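Subtilase cytotoxin, subunit B (Escherichia coli, PDB 3DWA) forms the pentameric B subunit of an AB5 toxin, which probably recognises host-cell glycans and delivers the catalytic A subunit. Local coordinates at residues C[42-53]-C[88-98]. Numbering follows the deposited sequence.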
loop_
_atom_site.group_PDB
_atom_site.type_symbol
_atom_site.label_atom_id
_atom_site.label_comp_id
_atom_site.label_asym_id
_atom_site.label_seq_id
_atom_site.Cartn_x
_atom_site.Cartn_y
_atom_site.Cartn_z
ATOM N N ILE C 42 -11.895 -3.729 24.120
ATOM C CA ILE C 42 -11.371 -2.361 24.047
ATOM C C ILE C 42 -11.670 -1.851 22.616
ATOM O O ILE C 42 -11.637 -2.633 21.656
ATOM C CB ILE C 42 -9.821 -2.331 24.394
ATOM C CG1 ILE C 42 -9.113 -0.993 24.027
ATOM C CG2 ILE C 42 -9.075 -3.489 23.692
ATOM C CD1 ILE C 42 -9.508 0.233 24.890
ATOM N N SER C 43 -12.007 -0.573 22.493
ATOM C CA SER C 43 -12.248 0.054 21.206
ATOM C C SER C 43 -11.408 1.321 21.211
ATOM O O SER C 43 -11.187 1.925 22.254
ATOM C CB SER C 43 -13.715 0.462 20.997
ATOM O OG SER C 43 -14.625 -0.631 21.083
ATOM N N ALA C 44 -10.951 1.699 20.033
ATOM C CA ALA C 44 -10.197 2.920 19.836
ATOM C C ALA C 44 -10.311 3.309 18.359
ATOM O O ALA C 44 -10.268 2.426 17.502
ATOM C CB ALA C 44 -8.723 2.667 20.235
ATOM N N CYS C 45 -10.475 4.608 18.069
ATOM C CA CYS C 45 -10.540 5.140 16.712
ATOM C C CYS C 45 -9.375 6.093 16.367
ATOM O O CYS C 45 -8.884 6.803 17.223
ATOM C CB CYS C 45 -11.847 5.933 16.478
ATOM S SG CYS C 45 -13.315 5.067 17.020
ATOM N N SER C 46 -8.981 6.128 15.095
ATOM C CA SER C 46 -8.063 7.152 14.605
ATOM C C SER C 46 -8.801 7.951 13.512
ATOM O O SER C 46 -9.502 7.376 12.659
ATOM C CB SER C 46 -6.775 6.502 14.068
ATOM O OG SER C 46 -5.885 7.458 13.483
HETATM N N MSE C 47 -8.656 9.271 13.560
HETATM C CA MSE C 47 -9.224 10.154 12.572
HETATM C C MSE C 47 -8.120 10.946 11.882
HETATM O O MSE C 47 -7.178 11.424 12.532
HETATM C CB MSE C 47 -10.203 11.122 13.221
HETATM C CG MSE C 47 -10.841 12.122 12.246
HETATM SE SE MSE C 47 -12.298 12.951 13.260
HETATM C CE MSE C 47 -13.004 11.338 14.199
ATOM N N LYS C 48 -8.229 11.061 10.560
ATOM C CA LYS C 48 -7.206 11.737 9.767
ATOM C C LYS C 48 -7.314 13.255 9.953
ATOM O O LYS C 48 -8.410 13.792 9.938
ATOM C CB LYS C 48 -7.367 11.363 8.292
ATOM C CG LYS C 48 -6.203 11.745 7.408
ATOM C CD LYS C 48 -6.516 11.348 5.973
ATOM C CE LYS C 48 -5.457 11.741 4.955
ATOM N NZ LYS C 48 -6.033 11.573 3.545
ATOM N N ASN C 49 -6.174 13.926 10.106
ATOM C CA ASN C 49 -6.126 15.385 10.357
ATOM C C ASN C 49 -6.950 15.882 11.566
ATOM O O ASN C 49 -7.312 17.055 11.636
ATOM C CB ASN C 49 -6.559 16.190 9.107
ATOM C CG ASN C 49 -5.791 15.793 7.835
ATOM O OD1 ASN C 49 -6.395 15.631 6.749
ATOM N ND2 ASN C 49 -4.473 15.632 7.960
ATOM N N SER C 50 -7.270 15.000 12.500
ATOM C CA SER C 50 -7.978 15.407 13.719
ATOM C C SER C 50 -7.111 16.392 14.524
ATOM O O SER C 50 -6.123 16.979 14.003
ATOM C CB SER C 50 -8.256 14.170 14.589
ATOM O OG SER C 50 -7.046 13.577 15.063
ATOM N N SER C 51 -7.477 16.546 15.797
ATOM C CA SER C 51 -6.641 17.143 16.810
ATOM C C SER C 51 -5.239 16.517 16.823
ATOM O O SER C 51 -4.588 16.439 15.784
ATOM C CB SER C 51 -7.330 17.022 18.191
ATOM O OG SER C 51 -6.595 17.670 19.238
ATOM N N VAL C 52 -4.784 16.081 17.994
ATOM C CA VAL C 52 -3.354 15.866 18.250
ATOM C C VAL C 52 -2.777 14.512 17.749
ATOM O O VAL C 52 -1.608 14.446 17.380
ATOM C CB VAL C 52 -3.021 16.230 19.734
ATOM C CG1 VAL C 52 -4.322 16.288 20.584
ATOM C CG2 VAL C 52 -1.996 15.306 20.363
ATOM N N TRP C 53 -3.604 13.469 17.676
ATOM C CA TRP C 53 -3.165 12.155 17.141
ATOM C C TRP C 53 -3.442 11.915 15.626
ATOM O O TRP C 53 -3.179 10.811 15.107
ATOM C CB TRP C 53 -3.748 11.012 17.986
ATOM C CG TRP C 53 -3.487 11.204 19.437
ATOM C CD1 TRP C 53 -4.394 11.635 20.386
ATOM C CD2 TRP C 53 -2.245 11.024 20.122
ATOM N NE1 TRP C 53 -3.788 11.701 21.625
ATOM C CE2 TRP C 53 -2.473 11.333 21.497
ATOM C CE3 TRP C 53 -0.977 10.582 19.731
ATOM C CZ2 TRP C 53 -1.476 11.228 22.459
ATOM C CZ3 TRP C 53 0.028 10.494 20.700
ATOM C CH2 TRP C 53 -0.239 10.791 22.049
ATOM N N PHE C 88 -21.346 9.897 18.003
ATOM C CA PHE C 88 -20.133 9.154 17.660
ATOM C C PHE C 88 -19.604 8.375 18.868
ATOM O O PHE C 88 -19.250 7.190 18.754
ATOM C CB PHE C 88 -19.080 10.106 17.136
ATOM C CG PHE C 88 -17.839 9.432 16.628
ATOM C CD1 PHE C 88 -17.646 9.280 15.272
ATOM C CD2 PHE C 88 -16.831 8.977 17.515
ATOM C CE1 PHE C 88 -16.480 8.670 14.787
ATOM C CE2 PHE C 88 -15.653 8.385 17.021
ATOM C CZ PHE C 88 -15.494 8.237 15.639
ATOM N N VAL C 89 -19.576 9.045 20.019
ATOM C CA VAL C 89 -19.120 8.423 21.258
ATOM C C VAL C 89 -20.018 7.245 21.669
ATOM O O VAL C 89 -19.503 6.230 22.129
ATOM C CB VAL C 89 -18.951 9.457 22.372
ATOM C CG1 VAL C 89 -18.627 8.788 23.711
ATOM C CG2 VAL C 89 -17.875 10.452 21.996
ATOM N N LYS C 90 -21.335 7.360 21.439
ATOM C CA LYS C 90 -22.302 6.300 21.814
ATOM C C LYS C 90 -22.177 5.037 20.956
ATOM O O LYS C 90 -22.191 3.913 21.468
ATOM C CB LYS C 90 -23.754 6.808 21.711
ATOM C CG LYS C 90 -24.783 5.747 22.170
ATOM C CD LYS C 90 -26.243 6.053 21.805
ATOM C CE LYS C 90 -26.949 6.743 22.962
ATOM N NZ LYS C 90 -26.369 8.123 23.150
ATOM N N ALA C 91 -22.100 5.243 19.638
ATOM C CA ALA C 91 -21.954 4.170 18.675
ATOM C C ALA C 91 -20.598 3.480 18.769
ATOM O O ALA C 91 -20.497 2.256 18.623
ATOM C CB ALA C 91 -22.187 4.718 17.264
ATOM N N LEU C 92 -19.559 4.275 18.996
ATOM C CA LEU C 92 -18.176 3.829 18.850
ATOM C C LEU C 92 -17.427 3.986 20.164
ATOM O O LEU C 92 -17.557 3.149 21.038
ATOM C CB LEU C 92 -17.479 4.575 17.684
ATOM C CG LEU C 92 -18.040 4.263 16.291
ATOM C CD1 LEU C 92 -17.458 5.246 15.245
ATOM C CD2 LEU C 92 -17.726 2.807 15.913
ATOM N N THR C 93 -16.652 5.059 20.320
ATOM C CA THR C 93 -15.857 5.247 21.541
ATOM C C THR C 93 -15.310 6.675 21.582
ATOM O O THR C 93 -15.243 7.334 20.534
ATOM C CB THR C 93 -14.691 4.196 21.608
ATOM O OG1 THR C 93 -13.897 4.418 22.753
ATOM C CG2 THR C 93 -13.789 4.273 20.424
ATOM N N SER C 94 -14.878 7.134 22.768
ATOM C CA SER C 94 -14.171 8.408 22.864
ATOM C C SER C 94 -12.671 8.221 22.727
ATOM O O SER C 94 -11.955 9.220 22.625
ATOM C CB SER C 94 -14.479 9.117 24.200
ATOM O OG SER C 94 -13.649 8.648 25.250
ATOM N N ASN C 95 -12.201 6.958 22.740
ATOM C CA ASN C 95 -10.771 6.640 22.712
ATOM C C ASN C 95 -10.097 6.920 21.381
ATOM O O ASN C 95 -10.533 6.423 20.357
ATOM C CB ASN C 95 -10.458 5.179 23.101
ATOM C CG ASN C 95 -10.967 4.793 24.508
ATOM O OD1 ASN C 95 -11.155 5.651 25.382
ATOM N ND2 ASN C 95 -11.231 3.490 24.703
ATOM N N ALA C 96 -9.004 7.685 21.414
ATOM C CA ALA C 96 -8.113 7.778 20.267
ATOM C C ALA C 96 -7.129 6.637 20.333
ATOM O O ALA C 96 -6.642 6.296 21.405
ATOM C CB ALA C 96 -7.356 9.138 20.257
ATOM N N LEU C 97 -6.848 6.037 19.173
ATOM C CA LEU C 97 -5.743 5.095 18.986
ATOM C C LEU C 97 -4.450 5.879 18.806
ATOM O O LEU C 97 -4.359 6.767 17.946
ATOM C CB LEU C 97 -6.015 4.232 17.731
ATOM C CG LEU C 97 -5.023 3.090 17.463
ATOM C CD1 LEU C 97 -4.784 2.196 18.695
ATOM C CD2 LEU C 97 -5.410 2.279 16.189
ATOM N N VAL C 98 -3.442 5.557 19.598
ATOM C CA VAL C 98 -2.241 6.377 19.634
ATOM C C VAL C 98 -0.989 5.567 19.423
ATOM O O VAL C 98 0.114 6.119 19.410
ATOM C CB VAL C 98 -2.177 7.347 20.918
ATOM C CG1 VAL C 98 -3.479 8.108 21.070
ATOM C CG2 VAL C 98 -1.814 6.610 22.246
HETATM O O HOH W 1 -17.054 0.251 20.376
HETATM O O HOH W 2 -4.637 8.514 15.663
#
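The carbonyl oxygen of N95 accepts a nearly straight bond from the backbone N of C45 (2.9 Å, 174° at the hydrogen), is brushed by the CA of A44, and takes a weak bond from the indole N-H of W83. The carbonyl oxygen of C45 in turn accepts from the backbone N of L97, a donor well above the carbonyl plane, and CA of A96 lies 3.3 Å from the same oxygen. Two residues before C45, the carbonyl oxygen of S43 accepts a hydrogen bond from ND2 of N95 at 2.9 Å, almost in the amide plane; chi1 of -58° sets CG of N95 beside its backbone N and swings the amide to this carbonyl. OG1 of T93 accepts from N of N95, closing an ST turn, while CG2 of T93 presses on SG of C45 at 3.5 Å. That sulfur, disulfide-bonded to C31, lies obliquely to the F88 ring. Beyond the bridge, CG1 of V98 stands over one face of the W53 indole, 3.3 Å from the centroid of its five-membered ring, a CH-pi contact; NE1 of W53 hydrogen-bonds to OE1 of E79. One water accepts from OG of S46 and donates to the carbonyls of W53 and L97. Through the short strand segments 42-47 and 96-98, whose axes cross at 81°, the single C45–A96 bridge links strand 41-47 to the start of strand 96-102, consistent with barrel closure in the OB fold of AB5 toxin B subunits.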